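PDB 4OO3: hypothetical protein from Parabacteroides merdae, which is a putative oxidoreductase that probably binds a nicotinamide dinucleotide in its Rossmann-fold domain, its substrate being unknown. Local coordinates for residues E51-I56 / W69-Y74; Q212-V217 / S432-A437; V219-V224 / Y428-A433. One frame throughout, in Å; residues are numbered along the deposited sequence.

Interaction 1: E51-I56 / W69-Y74; sequences EHLKRI and WNEIVY
Glu71 reaches from the strand to the facing helix and meets three side chains of 51-56 on the way. Its CB leaves the strand on the helix side, and CG stands anti to the carbonyl carbon (chi1 -58°), 3.7 Å from Ile56 CG2. The chain then bends at chi2 (-74°), setting CD against the same isoleucine, the side chains of Glu71 and Ile56 crossing at about a right angle. From there the two oxygens part. Glu71 OE2 lies 3.6 Å from Ile56 CG2. OE1 passes Leu53 and approaches the His52 ring at its edge, Glu71 OE1 to His52 NE2 being 3.9 Å. A water bridges the two: it donates to Glu71 OE1 (2.7 Å) and is hydrogen-bonded, in the ring plane, to His52 NE2 (2.7 Å).

Helix 47-61 and strand 70-75 are the second half of a right-handed beta-alpha-beta unit of the Rossmann fold, begun by strand 38-43. The two segments run nearly antiparallel, at 162°, and strand 70-75 is the outermost of the parallel sheet on this side.

Apolar groups complete the contact at its two ends. Toward the strand's C-terminal end, Leu53 and Val73 meet tip to tip, CD2 to CG2 at 3.9 Å. At the other end Ile56 CG2 rests 3.8 Å from Trp69 CB and close to CD1 of the indole, whose NE1 is bonded to the backbone oxygen of Gln28.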
loop_
_atom_site.group_PDB
_atom_site.type_symbol
_atom_site.label_atom_id
_atom_site.label_comp_id
_atom_site.label_asym_id
_atom_site.label_seq_id
_atom_site.Cartn_x
_atom_site.Cartn_y
_atom_site.Cartn_z
ATOM N N GLU A 51 -3.364 -11.703 -18.955
ATOM C CA GLU A 51 -2.246 -10.832 -18.610
ATOM C C GLU A 51 -1.463 -11.367 -17.420
ATOM O O GLU A 51 -0.240 -11.266 -17.386
ATOM C CB GLU A 51 -2.733 -9.418 -18.312
ATOM C CG GLU A 51 -3.256 -8.698 -19.533
ATOM C CD GLU A 51 -2.187 -8.524 -20.584
ATOM O OE1 GLU A 51 -1.234 -7.771 -20.321
ATOM O OE2 GLU A 51 -2.300 -9.142 -21.662
ATOM N N HIS A 52 -2.163 -11.940 -16.447
ATOM C CA HIS A 52 -1.488 -12.531 -15.305
ATOM C C HIS A 52 -0.604 -13.690 -15.750
ATOM O O HIS A 52 0.555 -13.784 -15.338
ATOM C CB HIS A 52 -2.480 -13.018 -14.251
ATOM C CG HIS A 52 -1.845 -13.859 -13.195
ATOM N ND1 HIS A 52 -1.156 -13.320 -12.133
ATOM C CD2 HIS A 52 -1.750 -15.202 -13.064
ATOM C CE1 HIS A 52 -0.674 -14.294 -11.384
ATOM N NE2 HIS A 52 -1.025 -15.448 -11.925
ATOM N N LEU A 53 -1.152 -14.570 -16.586
ATOM C CA LEU A 53 -0.413 -15.739 -17.057
ATOM C C LEU A 53 0.818 -15.357 -17.876
ATOM O O LEU A 53 1.856 -16.006 -17.756
ATOM C CB LEU A 53 -1.324 -16.676 -17.864
ATOM C CG LEU A 53 -2.462 -17.341 -17.075
ATOM C CD1 LEU A 53 -3.275 -18.242 -17.988
ATOM C CD2 LEU A 53 -1.934 -18.118 -15.879
ATOM N N LYS A 54 0.704 -14.310 -18.698
ATOM C CA LYS A 54 1.868 -13.752 -19.425
ATOM C C LYS A 54 3.008 -13.355 -18.495
ATOM O O LYS A 54 4.167 -13.637 -18.773
ATOM C CB LYS A 54 1.480 -12.516 -20.231
ATOM C CG LYS A 54 0.823 -12.796 -21.570
ATOM C CD LYS A 54 1.080 -11.638 -22.528
ATOM C CE LYS A 54 0.092 -11.613 -23.680
ATOM N NZ LYS A 54 -1.213 -11.029 -23.262
ATOM N N ARG A 55 2.671 -12.685 -17.397
ATOM C CA ARG A 55 3.675 -12.222 -16.448
ATOM C C ARG A 55 4.418 -13.386 -15.824
ATOM O O ARG A 55 5.642 -13.360 -15.720
ATOM C CB ARG A 55 3.033 -11.382 -15.352
ATOM C CG ARG A 55 2.515 -10.044 -15.844
ATOM C CD ARG A 55 1.594 -9.397 -14.833
ATOM N NE ARG A 55 0.898 -8.270 -15.446
ATOM C CZ ARG A 55 -0.409 -8.027 -15.370
ATOM N NH1 ARG A 55 -1.231 -8.798 -14.657
ATOM N NH2 ARG A 55 -0.898 -6.969 -16.002
ATOM N N ILE A 56 3.674 -14.414 -15.422
ATOM C CA ILE A 56 4.283 -15.616 -14.845
ATOM C C ILE A 56 5.236 -16.291 -15.827
ATOM O O ILE A 56 6.324 -16.721 -15.446
ATOM C CB ILE A 56 3.241 -16.673 -14.435
ATOM C CG1 ILE A 56 2.243 -16.110 -13.414
ATOM C CG2 ILE A 56 3.946 -17.907 -13.876
ATOM C CD1 ILE A 56 2.858 -15.605 -12.122
ATOM N N TRP A 69 7.472 -21.974 -12.457
ATOM C CA TRP A 69 6.091 -22.136 -12.002
ATOM C C TRP A 69 5.289 -22.978 -12.974
ATOM O O TRP A 69 5.388 -22.796 -14.189
ATOM C CB TRP A 69 5.388 -20.793 -11.839
ATOM C CG TRP A 69 6.093 -19.870 -10.922
ATOM C CD1 TRP A 69 6.719 -18.713 -11.258
ATOM C CD2 TRP A 69 6.268 -20.030 -9.509
ATOM N NE1 TRP A 69 7.264 -18.134 -10.146
ATOM C CE2 TRP A 69 7.004 -18.919 -9.056
ATOM C CE3 TRP A 69 5.863 -20.994 -8.584
ATOM C CZ2 TRP A 69 7.353 -18.745 -7.715
ATOM C CZ3 TRP A 69 6.210 -20.824 -7.256
ATOM C CH2 TRP A 69 6.947 -19.701 -6.831
ATOM N N ASN A 70 4.505 -23.903 -12.424
ATOM C CA ASN A 70 3.551 -24.687 -13.192
ATOM C C ASN A 70 2.137 -24.196 -12.901
ATOM O O ASN A 70 1.557 -24.515 -11.857
ATOM C CB ASN A 70 3.678 -26.157 -12.834
ATOM C CG ASN A 70 2.692 -27.023 -13.578
ATOM O OD1 ASN A 70 2.298 -26.716 -14.701
ATOM N ND2 ASN A 70 2.291 -28.121 -12.954
ATOM N N GLU A 71 1.593 -23.403 -13.816
ATOM C CA GLU A 71 0.288 -22.797 -13.619
ATOM C C GLU A 71 -0.810 -23.760 -14.069
ATOM O O GLU A 71 -1.014 -23.980 -15.259
ATOM C CB GLU A 71 0.206 -21.472 -14.376
ATOM C CG GLU A 71 1.271 -20.461 -13.967
ATOM C CD GLU A 71 1.004 -19.837 -12.615
ATOM O OE1 GLU A 71 -0.074 -19.235 -12.437
ATOM O OE2 GLU A 71 1.886 -19.923 -11.736
ATOM N N ILE A 72 -1.491 -24.358 -13.097
ATOM C CA ILE A 72 -2.619 -25.231 -13.366
ATOM C C ILE A 72 -3.871 -24.367 -13.362
ATOM O O ILE A 72 -4.366 -23.989 -12.308
ATOM C CB ILE A 72 -2.731 -26.342 -12.311
ATOM C CG1 ILE A 72 -1.426 -27.148 -12.255
ATOM C CG2 ILE A 72 -3.903 -27.253 -12.636
ATOM C CD1 ILE A 72 -1.224 -27.914 -10.967
ATOM N N VAL A 73 -4.378 -24.069 -14.550
ATOM C CA VAL A 73 -5.373 -23.018 -14.733
ATOM C C VAL A 73 -6.783 -23.568 -14.898
ATOM O O VAL A 73 -6.998 -24.556 -15.593
ATOM C CB VAL A 73 -5.034 -22.172 -15.973
ATOM C CG1 VAL A 73 -6.080 -21.079 -16.192
ATOM C CG2 VAL A 73 -3.630 -21.583 -15.844
ATOM N N TYR A 74 -7.733 -22.913 -14.238
ATOM C CA TYR A 74 -9.149 -23.126 -14.482
ATOM C C TYR A 74 -9.823 -21.792 -14.770
ATOM O O TYR A 74 -9.812 -20.885 -13.922
ATOM C CB TYR A 74 -9.843 -23.752 -13.282
ATOM C CG TYR A 74 -11.301 -23.971 -13.580
ATOM C CD1 TYR A 74 -11.728 -25.140 -14.202
ATOM C CD2 TYR A 74 -12.249 -22.985 -13.300
ATOM C CE1 TYR A 74 -13.062 -25.340 -14.501
ATOM C CE2 TYR A 74 -13.583 -23.175 -13.598
ATOM C CZ TYR A 74 -13.982 -24.354 -14.199
ATOM O OH TYR A 74 -15.297 -24.558 -14.505
HETATM O O HOH W 1 -0.510 -17.586 -10.338
#

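Interaction 2: Q212-V217 / S432-A437; sequences QGEGIV and SALDMA
This is a buried, mainly apolar contact between the loop 212-217, which leads into helix 220-231, and the long helix 419-439 near the end of the chain. Both belong to the C-terminal oxidoreductase domain, where the mixed sheet packs beside them: Ile290 of strand 282-294 touches both Ile216 and Ala433.

Leu434 carries most of the contact. Its CG stands anti to the backbone N (chi1 179°), and its two methyls divide the loop between them. Leu434 CD1 lies 3.7 Å from Ile216 CG2 and also meets the whole side chain of Glu214, while CD2 turns to Val217 CG1. That same valine methyl, Val217 CG1, sits 3.9 Å from Leu434 CB. Ile216 is extended (chi2 173°), and its CD1 comes down on neighbouring turns of the helix, 3.9 Å from Ala433 CB and 4.0 Å from Ala437 CB. The small alanines let the isoleucine tip approach the helix backbone, and Ile216 CD1 is 3.8 Å from Ala433 O.

Glu214 crosses Leu434 at about a right angle, with Glu214 CD 3.6 Å from Leu434 CD1. Its carboxylate makes a salt bridge through OE1 to Arg250 of strand 243-255, while OE2 has a long, weak ion pair with Lys438. An alanine in place of Glu214 would probably leave Arg250 without this buried mate and open a gap beside Leu434 CD1, where CG and the carboxylate had lain.

The loop is itself braced by Val217 N bonding to Glu214 O at 3.1 Å. Across the contact the chemistry is thus mainly aliphatic, with one buried carboxylate: the leucine methyl lies against its oxygens as well as its carbons, and its charge is probably balanced by Arg250.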
loop_
_atom_site.group_PDB
_atom_site.type_symbol
_atom_site.label_atom_id
_atom_site.label_comp_id
_atom_site.label_asym_id
_atom_site.label_seq_id
_atom_site.Cartn_x
_atom_site.Cartn_y
_atom_site.Cartn_z
ATOM N N GLN A 212 -12.686 -0.669 -8.386
ATOM C CA GLN A 212 -11.343 -0.363 -7.928
ATOM C C GLN A 212 -11.373 0.177 -6.501
ATOM O O GLN A 212 -10.437 -0.032 -5.742
ATOM C CB GLN A 212 -10.687 0.644 -8.880
ATOM C CG GLN A 212 -9.303 1.122 -8.474
ATOM C CD GLN A 212 -8.286 0.003 -8.314
ATOM O OE1 GLN A 212 -8.345 -1.022 -8.995
ATOM N NE2 GLN A 212 -7.331 0.211 -7.419
ATOM N N GLY A 213 -12.462 0.849 -6.139
ATOM C CA GLY A 213 -12.521 1.651 -4.920
ATOM C C GLY A 213 -12.266 3.115 -5.242
ATOM O O GLY A 213 -11.621 3.436 -6.244
ATOM N N GLU A 214 -12.777 4.011 -4.407
ATOM C CA GLU A 214 -12.546 5.438 -4.616
ATOM C C GLU A 214 -11.107 5.792 -4.274
ATOM O O GLU A 214 -10.441 5.068 -3.543
ATOM C CB GLU A 214 -13.504 6.278 -3.767
ATOM C CG GLU A 214 -14.969 6.133 -4.158
ATOM C CD GLU A 214 -15.717 7.459 -4.264
ATOM O OE1 GLU A 214 -15.129 8.532 -3.981
ATOM O OE2 GLU A 214 -16.916 7.421 -4.636
ATOM N N GLY A 215 -10.634 6.922 -4.782
ATOM C CA GLY A 215 -9.282 7.385 -4.447
ATOM C C GLY A 215 -9.033 7.474 -2.947
ATOM O O GLY A 215 -7.953 7.136 -2.456
ATOM N N ILE A 216 -10.059 7.908 -2.221
ATOM C CA ILE A 216 -9.968 8.128 -0.784
ATOM C C ILE A 216 -9.813 6.829 0.041
ATOM O O ILE A 216 -9.472 6.896 1.219
ATOM C CB ILE A 216 -11.175 8.981 -0.299
ATOM C CG1 ILE A 216 -10.941 9.552 1.101
ATOM C CG2 ILE A 216 -12.472 8.181 -0.325
ATOM C CD1 ILE A 216 -12.025 10.513 1.532
ATOM N N VAL A 217 -10.037 5.660 -0.562
ATOM C CA VAL A 217 -9.917 4.379 0.166
ATOM C C VAL A 217 -8.798 3.474 -0.364
ATOM O O VAL A 217 -8.547 2.407 0.193
ATOM C CB VAL A 217 -11.254 3.583 0.169
ATOM C CG1 VAL A 217 -12.415 4.482 0.572
ATOM C CG2 VAL A 217 -11.530 2.921 -1.179
ATOM N N SER A 432 -14.585 5.054 6.734
ATOM C CA SER A 432 -15.327 6.112 7.432
ATOM C C SER A 432 -15.200 7.458 6.726
ATOM O O SER A 432 -16.154 8.238 6.689
ATOM C CB SER A 432 -14.847 6.256 8.878
ATOM O OG SER A 432 -15.172 5.102 9.630
ATOM N N ALA A 433 -14.020 7.728 6.176
ATOM C CA ALA A 433 -13.773 8.966 5.447
ATOM C C ALA A 433 -14.598 9.016 4.163
ATOM O O ALA A 433 -15.102 10.077 3.786
ATOM C CB ALA A 433 -12.289 9.112 5.139
ATOM N N LEU A 434 -14.745 7.874 3.495
ATOM C CA LEU A 434 -15.576 7.816 2.293
ATOM C C LEU A 434 -16.998 8.265 2.600
ATOM O O LEU A 434 -17.576 9.044 1.858
ATOM C CB LEU A 434 -15.591 6.408 1.698
ATOM C CG LEU A 434 -16.446 6.215 0.442
ATOM C CD1 LEU A 434 -15.952 7.099 -0.695
ATOM C CD2 LEU A 434 -16.458 4.756 0.027
ATOM N N ASP A 435 -17.553 7.764 3.697
ATOM C CA ASP A 435 -18.907 8.134 4.133
ATOM C C ASP A 435 -19.030 9.619 4.480
ATOM O O ASP A 435 -19.983 10.278 4.070
ATOM C CB ASP A 435 -19.331 7.279 5.334
ATOM C CG ASP A 435 -19.611 5.832 4.954
ATOM O OD1 ASP A 435 -19.764 5.542 3.746
ATOM O OD2 ASP A 435 -19.684 4.979 5.865
HETATM N N MSE A 436 -18.067 10.137 5.237
HETATM C CA MSE A 436 -18.027 11.560 5.587
HETATM C C MSE A 436 -17.924 12.390 4.335
HETATM O O MSE A 436 -18.666 13.358 4.164
HETATM C CB MSE A 436 -16.832 11.819 6.510
HETATM C CG MSE A 436 -16.582 13.309 6.730
HETATM SE SE MSE A 436 -15.385 13.545 8.273
HETATM C CE MSE A 436 -16.724 13.161 9.664
ATOM N N ALA A 437 -17.014 12.011 3.440
ATOM C CA ALA A 437 -16.829 12.719 2.176
ATOM C C ALA A 437 -18.107 12.731 1.346
ATOM O O ALA A 437 -18.418 13.723 0.697
ATOM C CB ALA A 437 -15.692 12.096 1.382
#

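Interaction 3: V219-V224 / Y428-A433; sequences VTTHLV and YTTTSA
Thr430 lays its methyl over Thr220 of helix 220-231, where Thr430 CG2 comes 3.4 Å from Thr220 OG1. The two threonines slide past each other in opposite directions. This is a helix-helix contact within the C-terminal oxidoreductase domain: the segments cross at 131°, with their axes 9.9 Å apart, and strands 243-255 and 297-306 of the mixed sheet border it, touching Thr429 and Thr220 respectively.

Both hydroxyls of this central pair are occupied within their own side of the contact. Thr220 OG1 lies between the backbone N and the carbonyl carbon (chi1 55°) and is hydrogen-bonded to Ile216 O, four residues back in the preceding loop. Thr430 OG1 takes the equivalent position and bonds to Tyr427 O, which leaves CG2, anti to its carbonyl carbon, to face the other helix. Beyond Thr220, Thr430 CG2 lies 4.1 Å from Thr221 N, so carbon rather than hydroxyl faces the helix here.

One turn further along helix 220-231, Val224 spreads its two methyls over Thr429 and Thr430. Val224 CG1 is 4.1 Å from Thr429 CB, and CG2 lies at a similar distance from the methyls of both threonines. Thr429 OG1 is hydrogen-bonded to Ala425 O, so this residue too offers carbon to the valine.

Away from helix 220-231, Ser432 OG passes over one face of the Tyr428 ring, offset toward its rim, and gives a 2.8 Å hydrogen bond to Tyr428 O. Ser432 N bonds to that same oxygen, Tyr428 O, at 3.0 Å, the two donors arriving from opposite faces of the carbonyl plane.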
loop_
_atom_site.group_PDB
_atom_site.type_symbol
_atom_site.label_atom_id
_atom_site.label_comp_id
_atom_site.label_asym_id
_atom_site.label_seq_id
_atom_site.Cartn_x
_atom_site.Cartn_y
_atom_site.Cartn_z
ATOM N N VAL A 219 -5.071 4.325 -2.350
ATOM C CA VAL A 219 -3.682 4.643 -1.996
ATOM C C VAL A 219 -3.583 5.191 -0.572
ATOM O O VAL A 219 -2.544 5.041 0.054
ATOM C CB VAL A 219 -3.050 5.623 -3.023
ATOM C CG1 VAL A 219 -1.764 6.271 -2.511
ATOM C CG2 VAL A 219 -2.778 4.894 -4.325
ATOM N N THR A 220 -4.657 5.807 -0.063
ATOM C CA THR A 220 -4.685 6.310 1.324
ATOM C C THR A 220 -4.397 5.199 2.336
ATOM O O THR A 220 -3.905 5.454 3.440
ATOM C CB THR A 220 -6.058 6.903 1.709
ATOM O OG1 THR A 220 -7.079 5.927 1.465
ATOM C CG2 THR A 220 -6.362 8.176 0.920
ATOM N N THR A 221 -4.758 3.975 1.981
ATOM C CA THR A 221 -4.422 2.809 2.795
ATOM C C THR A 221 -2.945 2.864 3.193
ATOM O O THR A 221 -2.624 2.827 4.373
ATOM C CB THR A 221 -4.761 1.514 2.032
ATOM O OG1 THR A 221 -6.175 1.463 1.820
ATOM C CG2 THR A 221 -4.342 0.269 2.800
ATOM N N HIS A 222 -2.060 2.999 2.206
ATOM C CA HIS A 222 -0.623 3.142 2.471
ATOM C C HIS A 222 -0.319 4.300 3.423
ATOM O O HIS A 222 0.508 4.159 4.327
ATOM C CB HIS A 222 0.157 3.395 1.183
ATOM C CG HIS A 222 0.163 2.247 0.227
ATOM N ND1 HIS A 222 0.475 0.960 0.605
ATOM C CD2 HIS A 222 -0.075 2.200 -1.105
ATOM C CE1 HIS A 222 0.417 0.165 -0.449
ATOM N NE2 HIS A 222 0.083 0.894 -1.500
ATOM N N LEU A 223 -0.961 5.450 3.204
ATOM C CA LEU A 223 -0.609 6.657 3.958
ATOM C C LEU A 223 -1.091 6.542 5.394
ATOM O O LEU A 223 -0.355 6.856 6.323
ATOM C CB LEU A 223 -1.151 7.925 3.284
ATOM C CG LEU A 223 -0.691 8.163 1.843
ATOM C CD1 LEU A 223 -1.238 9.484 1.322
ATOM C CD2 LEU A 223 0.831 8.136 1.727
ATOM N N VAL A 224 -2.312 6.049 5.566
ATOM C CA VAL A 224 -2.878 5.823 6.890
ATOM C C VAL A 224 -2.032 4.817 7.670
ATOM O O VAL A 224 -1.773 5.013 8.866
ATOM C CB VAL A 224 -4.353 5.363 6.793
ATOM C CG1 VAL A 224 -4.840 4.753 8.102
ATOM C CG2 VAL A 224 -5.235 6.540 6.406
ATOM N N TYR A 428 -10.845 1.121 9.028
ATOM C CA TYR A 428 -11.885 1.933 9.662
ATOM C C TYR A 428 -11.709 3.393 9.257
ATOM O O TYR A 428 -12.675 4.065 8.889
ATOM C CB TYR A 428 -11.847 1.819 11.189
ATOM C CG TYR A 428 -12.821 2.764 11.867
ATOM C CD1 TYR A 428 -14.171 2.456 11.954
ATOM C CD2 TYR A 428 -12.392 3.972 12.395
ATOM C CE1 TYR A 428 -15.071 3.316 12.563
ATOM C CE2 TYR A 428 -13.283 4.844 13.008
ATOM C CZ TYR A 428 -14.621 4.511 13.087
ATOM O OH TYR A 428 -15.505 5.380 13.688
ATOM N N THR A 429 -10.468 3.875 9.322
ATOM C CA THR A 429 -10.161 5.255 8.952
ATOM C C THR A 429 -10.572 5.553 7.504
ATOM O O THR A 429 -11.288 6.525 7.251
ATOM C CB THR A 429 -8.665 5.587 9.173
ATOM O OG1 THR A 429 -8.270 5.196 10.500
ATOM C CG2 THR A 429 -8.409 7.075 9.006
ATOM N N THR A 430 -10.159 4.709 6.559
ATOM C CA THR A 430 -10.424 4.990 5.144
ATOM C C THR A 430 -11.899 4.894 4.765
ATOM O O THR A 430 -12.418 5.783 4.086
ATOM C CB THR A 430 -9.629 4.082 4.204
ATOM O OG1 THR A 430 -9.910 2.712 4.495
ATOM C CG2 THR A 430 -8.127 4.347 4.345
ATOM N N THR A 431 -12.570 3.824 5.185
ATOM C CA THR A 431 -13.982 3.637 4.825
ATOM C C THR A 431 -14.909 4.660 5.503
ATOM O O THR A 431 -15.891 5.095 4.907
ATOM C CB THR A 431 -14.458 2.207 5.122
ATOM O OG1 THR A 431 -14.238 1.896 6.503
ATOM C CG2 THR A 431 -13.713 1.210 4.246
ATOM N N SER A 432 -14.585 5.054 6.734
ATOM C CA SER A 432 -15.327 6.112 7.432
ATOM C C SER A 432 -15.200 7.458 6.726
ATOM O O SER A 432 -16.154 8.238 6.689
ATOM C CB SER A 432 -14.847 6.256 8.878
ATOM O OG SER A 432 -15.172 5.102 9.630
ATOM N N ALA A 433 -14.020 7.728 6.176
ATOM C CA ALA A 433 -13.773 8.966 5.447
ATOM C C ALA A 433 -14.598 9.016 4.163
ATOM O O ALA A 433 -15.102 10.077 3.786
ATOM C CB ALA A 433 -12.289 9.112 5.139
#

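Interactions 2 and 3 are neighbours, with centres 8 Å apart, and both use helix 419-439: Ser432 and Ala433 fall in the helical segment of each. The loop 212-217 runs on into helix 220-231, so successive parts of the chain are laid along one long helix. Interactions 2 and 3 also touch directly, Val217 CG1 lying 3.7 Å from Thr430 O. Interaction 1 stands apart in the Rossmann domain, its centre 33 Å from that of interaction 2 and 32 Å from that of interaction 3, with nearest atoms about 12 Å from interaction 2 and 16 Å from interaction 3. A dinucleotide would be expected to bind the Rossmann domain.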